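Local structure of N2152 (5U22) at residues A[46-50]-A[89-93]; A[64-68]-A[274-278]. The protein probably hydrolyses arabinose-containing glycosidic substrates as a polyspecific family 39 glycoside hydrolase from a rumen anaerobic fungus. One frame throughout, in Å; residues are numbered along the deposited sequence.

Interaction 1 of 2, residues A[46-50]-A[89-93]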
loop_
_atom_site.group_PDB
_atom_site.type_symbol
_atom_site.label_atom_id
_atom_site.label_comp_id
_atom_site.label_asym_id
_atom_site.label_seq_id
_atom_site.Cartn_x
_atom_site.Cartn_y
_atom_site.Cartn_z
ATOM N N GLY A 46 4.173 6.748 8.351
ATOM C CA GLY A 46 4.558 7.656 7.289
ATOM C C GLY A 46 4.148 9.079 7.554
ATOM O O GLY A 46 4.756 10.002 7.009
ATOM N N LEU A 47 3.131 9.264 8.388
ATOM C CA LEU A 47 2.654 10.574 8.803
ATOM C C LEU A 47 2.604 10.572 10.319
ATOM O O LEU A 47 2.016 9.664 10.908
ATOM C CB LEU A 47 1.267 10.863 8.222
ATOM C CG LEU A 47 0.580 12.159 8.646
ATOM C CD1 LEU A 47 1.425 13.364 8.266
ATOM C CD2 LEU A 47 -0.812 12.250 8.011
ATOM N N ILE A 48 3.230 11.563 10.951
ATOM C CA ILE A 48 3.178 11.651 12.412
ATOM C C ILE A 48 2.696 13.035 12.827
ATOM O O ILE A 48 2.158 13.787 12.003
ATOM C CB ILE A 48 4.536 11.303 13.045
ATOM C CG1 ILE A 48 5.636 12.253 12.552
ATOM C CG2 ILE A 48 4.903 9.843 12.716
ATOM C CD1 ILE A 48 6.987 11.925 13.162
ATOM N N GLU A 49 2.873 13.375 14.110
ATOM C CA GLU A 49 2.199 14.552 14.659
ATOM C C GLU A 49 2.608 15.822 13.928
ATOM O O GLU A 49 1.761 16.678 13.642
ATOM C CB GLU A 49 2.482 14.688 16.158
ATOM C CG GLU A 49 1.737 13.686 17.047
ATOM C CD GLU A 49 2.531 12.412 17.280
ATOM O OE1 GLU A 49 3.443 12.123 16.472
ATOM O OE2 GLU A 49 2.248 11.706 18.282
ATOM N N ASN A 50 3.897 15.973 13.618
ATOM C CA ASN A 50 4.318 17.198 12.943
ATOM C C ASN A 50 5.404 16.946 11.899
ATOM O O ASN A 50 6.164 17.866 11.572
ATOM C CB ASN A 50 4.789 18.247 13.970
ATOM C CG ASN A 50 4.696 19.674 13.437
ATOM O OD1 ASN A 50 3.784 20.002 12.679
ATOM N ND2 ASN A 50 5.644 20.522 13.828
ATOM N N GLN A 89 -6.477 13.332 12.839
ATOM C CA GLN A 89 -6.889 14.730 12.718
ATOM C C GLN A 89 -6.180 15.421 11.559
ATOM O O GLN A 89 -6.803 16.188 10.814
ATOM C CB GLN A 89 -6.635 15.487 14.021
ATOM C CG GLN A 89 -7.042 16.960 13.956
ATOM C CD GLN A 89 -8.534 17.187 13.675
ATOM O OE1 GLN A 89 -9.403 16.596 14.321
ATOM N NE2 GLN A 89 -8.829 18.063 12.715
ATOM N N ARG A 90 -4.879 15.173 11.391
ATOM C CA ARG A 90 -4.190 15.747 10.240
ATOM C C ARG A 90 -4.835 15.290 8.940
ATOM O O ARG A 90 -4.999 16.085 8.008
ATOM C CB ARG A 90 -2.704 15.375 10.249
ATOM C CG ARG A 90 -1.957 15.793 11.509
ATOM C CD ARG A 90 -0.447 15.771 11.282
ATOM N NE ARG A 90 -0.037 16.880 10.423
ATOM C CZ ARG A 90 1.187 17.040 9.927
ATOM N NH1 ARG A 90 2.144 16.154 10.194
ATOM N NH2 ARG A 90 1.456 18.089 9.161
ATOM N N LEU A 91 -5.229 14.016 8.871
ATOM C CA LEU A 91 -5.733 13.437 7.629
ATOM C C LEU A 91 -7.104 13.964 7.229
ATOM O O LEU A 91 -7.518 13.745 6.084
ATOM C CB LEU A 91 -5.780 11.909 7.746
ATOM C CG LEU A 91 -4.408 11.236 7.656
ATOM C CD1 LEU A 91 -4.495 9.757 8.046
ATOM C CD2 LEU A 91 -3.830 11.390 6.246
ATOM N N LYS A 92 -7.817 14.642 8.130
ATOM C CA LYS A 92 -9.090 15.248 7.743
ATOM C C LYS A 92 -8.921 16.242 6.610
ATOM O O LYS A 92 -9.887 16.515 5.889
ATOM C CB LYS A 92 -9.743 15.935 8.947
ATOM C CG LYS A 92 -10.319 14.984 9.975
ATOM N N GLU A 93 -7.714 16.787 6.437
ATOM C CA GLU A 93 -7.443 17.681 5.321
ATOM C C GLU A 93 -7.459 16.944 3.985
ATOM O O GLU A 93 -7.607 17.585 2.937
ATOM C CB GLU A 93 -6.104 18.385 5.542
ATOM C CG GLU A 93 -5.736 19.379 4.455
ATOM C CD GLU A 93 -4.765 20.451 4.925
ATOM O OE1 GLU A 93 -4.133 20.276 5.993
ATOM O OE2 GLU A 93 -4.642 21.473 4.216
#
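Arg90 reaches from its helix to the loop 46-50 and makes the one hydrogen bond between the two segments. Its NH1 donates to the backbone O of Ile48 over 3.0 Å at a nearly straight N-H...O angle of 162°. The oxygen meets the edge of the guanidinium, almost in its plane, while the donor stands tilted from the plane of the Ile48 carbonyl. The bend at chi3 (72°) turns the planar end along the loop, with Arg90 CD 3.4 Å from the O of Glu49; NH2 is bonded to the backbone O of Pro52. A long chain ending in several N-H groups suits this task of gripping carbonyls of a loop that lacks regular pairing. Shortened to an alanine, this position would probably leave the carbonyls of Ile48 and Pro52 without their N-H partners and the loop less firmly tied to the helix.

The apolar part belongs to Leu47, whose two methyls divide the work. CD1 lies 3.5 Å from Arg90 NH1, obliquely to the guanidinium, and CD2 packs 3.6 Å from CD2 of Leu91. A branched leucine can thus serve both neighbours.

Tyr55 of helix 55-58 touches Leu47, Arg90 and Leu91, and Met67 of strand 66-70 lies against both leucines. The contact therefore fastens the loop after strand 31-35 to helix 84-91, on the outer side of the barrel strand.

Interaction 2 of 2, residues A[64-68]-A[274-278]; sequences INVMR and DSGMI
Against the backbone of Val66 and Met67 lies the side chain of Met277, whose CG comes to 3.2 Å from the O of Val66. Bends at chi2 and chi3 carry SD past the O atoms of Val66 and Met67 and swing CE back, so that the chain skirts the backbone of 66-67. SD comes 3.9 Å from CB of Arg68 and more loosely meets CG1 of Val66. A flexible, unbranched methionine suits this place, since it can follow the other backbone where the short strands cross at 45°.

Val66 and Ser275 point at each other, CG2 of the valine 3.8 Å from CB of the serine. The small serine lets the branched valine sit close, and its OG turns to Thr243 for a hydrogen bond. Beside them, Asn65 extends its amide across the gap with CG anti to the backbone N (chi1 -177°). ND2 donates to the backbone O of Asp274 over 3.2 Å, on a lone pair and in the carbonyl plane, though the N-H...O angle is a bent 141°. Asn65 also bonds the O of Cys39 through ND2 and Arg98 through OD1, so its amide is held at both ends.

Between the strands, a water accepts from Val66 N at 3.0 Å and donates to Gly276 O at 2.9 Å, bridging backbones too far apart to pair directly.

The end of Arg68 leads away, its side chain about 5 Å from a bound BTB molecule, and forms salt bridges with Glu143 and Glu246. Strand 66-70 pairs with 98-102, and Met277 leans on Thr243 and Asn245 of strand 242-247. Strands 66-70 and 275-278 face each other across the segment of Ser41 and Ala43, which pairs with 66-70 and probably fills the place between them in the TIM barrel; side chains and water meet on its inner side.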
loop_
_atom_site.group_PDB
_atom_site.type_symbol
_atom_site.label_atom_id
_atom_site.label_comp_id
_atom_site.label_asym_id
_atom_site.label_seq_id
_atom_site.Cartn_x
_atom_site.Cartn_y
_atom_site.Cartn_z
ATOM N N ILE A 64 -3.637 10.315 -0.582
ATOM C CA ILE A 64 -3.460 9.191 0.332
ATOM C C ILE A 64 -4.724 8.350 0.454
ATOM O O ILE A 64 -5.840 8.876 0.535
ATOM C CB ILE A 64 -3.034 9.741 1.706
ATOM C CG1 ILE A 64 -1.637 10.372 1.628
ATOM C CG2 ILE A 64 -3.074 8.647 2.767
ATOM C CD1 ILE A 64 -0.539 9.368 1.292
ATOM N N ASN A 65 -4.542 7.024 0.501
ATOM C CA ASN A 65 -5.634 6.094 0.756
ATOM C C ASN A 65 -5.709 5.800 2.250
ATOM O O ASN A 65 -6.508 6.411 2.967
ATOM C CB ASN A 65 -5.448 4.810 -0.063
ATOM C CG ASN A 65 -6.589 3.843 0.098
ATOM O OD1 ASN A 65 -7.745 4.238 0.276
ATOM N ND2 ASN A 65 -6.274 2.555 0.040
ATOM N N VAL A 66 -4.865 4.898 2.748
ATOM C CA VAL A 66 -4.902 4.500 4.152
ATOM C C VAL A 66 -3.486 4.523 4.705
ATOM O O VAL A 66 -2.598 3.851 4.162
ATOM C CB VAL A 66 -5.515 3.104 4.354
ATOM C CG1 VAL A 66 -5.612 2.806 5.835
ATOM C CG2 VAL A 66 -6.883 3.010 3.706
ATOM N N MET A 67 -3.281 5.280 5.791
ATOM C CA MET A 67 -2.029 5.234 6.532
ATOM C C MET A 67 -2.133 4.223 7.670
ATOM O O MET A 67 -3.199 3.665 7.939
ATOM C CB MET A 67 -1.675 6.615 7.092
ATOM C CG MET A 67 -1.610 7.709 6.053
ATOM S SD MET A 67 -0.301 7.506 4.814
ATOM C CE MET A 67 1.176 7.983 5.712
ATOM N N ARG A 68 -1.018 4.009 8.375
ATOM C CA ARG A 68 -0.998 3.177 9.575
ATOM C C ARG A 68 -0.220 3.897 10.663
ATOM O O ARG A 68 0.820 4.508 10.397
ATOM C CB ARG A 68 -0.372 1.805 9.284
ATOM C CG ARG A 68 -0.449 0.757 10.413
ATOM C CD ARG A 68 -0.229 -0.593 9.736
ATOM N NE ARG A 68 -0.151 -1.794 10.569
ATOM C CZ ARG A 68 0.983 -2.448 10.833
ATOM N NH1 ARG A 68 2.154 -1.975 10.412
ATOM N NH2 ARG A 68 0.948 -3.569 11.538
ATOM N N ASP A 274 -7.413 -3.861 -1.055
ATOM C CA ASP A 274 -8.148 -2.712 -0.544
ATOM C C ASP A 274 -7.206 -1.580 -0.149
ATOM O O ASP A 274 -7.472 -0.407 -0.451
ATOM C CB ASP A 274 -9.015 -3.132 0.641
ATOM C CG ASP A 274 -9.993 -2.064 1.034
ATOM O OD1 ASP A 274 -10.890 -1.759 0.221
ATOM O OD2 ASP A 274 -9.869 -1.536 2.150
ATOM N N SER A 275 -6.111 -1.902 0.541
ATOM C CA SER A 275 -5.144 -0.888 0.936
ATOM C C SER A 275 -3.777 -1.527 1.081
ATOM O O SER A 275 -3.658 -2.702 1.423
ATOM C CB SER A 275 -5.530 -0.198 2.253
ATOM O OG SER A 275 -5.581 -1.108 3.346
ATOM N N GLY A 276 -2.743 -0.735 0.809
ATOM C CA GLY A 276 -1.380 -1.167 1.046
ATOM C C GLY A 276 -0.576 -0.035 1.650
ATOM O O GLY A 276 -0.760 1.120 1.256
ATOM N N MET A 277 0.294 -0.335 2.615
ATOM C CA MET A 277 1.120 0.673 3.270
ATOM C C MET A 277 2.590 0.311 3.135
ATOM O O MET A 277 2.980 -0.827 3.401
ATOM C CB MET A 277 0.776 0.805 4.757
ATOM C CG MET A 277 -0.407 1.698 5.057
ATOM S SD MET A 277 -1.818 0.853 5.779
ATOM C CE MET A 277 -2.295 -0.056 4.368
ATOM N N ILE A 278 3.409 1.304 2.779
ATOM C CA ILE A 278 4.845 1.107 2.742
ATOM C C ILE A 278 5.378 0.831 4.154
ATOM O O ILE A 278 4.826 1.301 5.158
ATOM C CB ILE A 278 5.507 2.343 2.108
ATOM C CG1 ILE A 278 4.975 2.527 0.682
ATOM C CG2 ILE A 278 7.034 2.220 2.071
ATOM C CD1 ILE A 278 5.354 3.860 0.092
HETATM O O HOH W 1 -3.198 2.711 1.614
#

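Overall arrangement
Interaction 2 is a buried contact in the barrel interior, while interaction 1 is partly buried and lies farther from the centre of the chain, where a loop meets a helix. Their centres are 13 Å apart, yet strand 66-70 joins them: Met67 turns away from 274-278 and sends its CE to Leu47 N, 3.6 Å off, with its CG near Leu91. One strand thus serves the barrel interior with one side and the outer layer with the other. Chemistry follows place: interaction 1 joins an arginine's grip on loop carbonyls to the apolar pair Leu47-Leu91, whereas interaction 2 relies on a bent methionine, a valine against a serine, an amide and a bridging water.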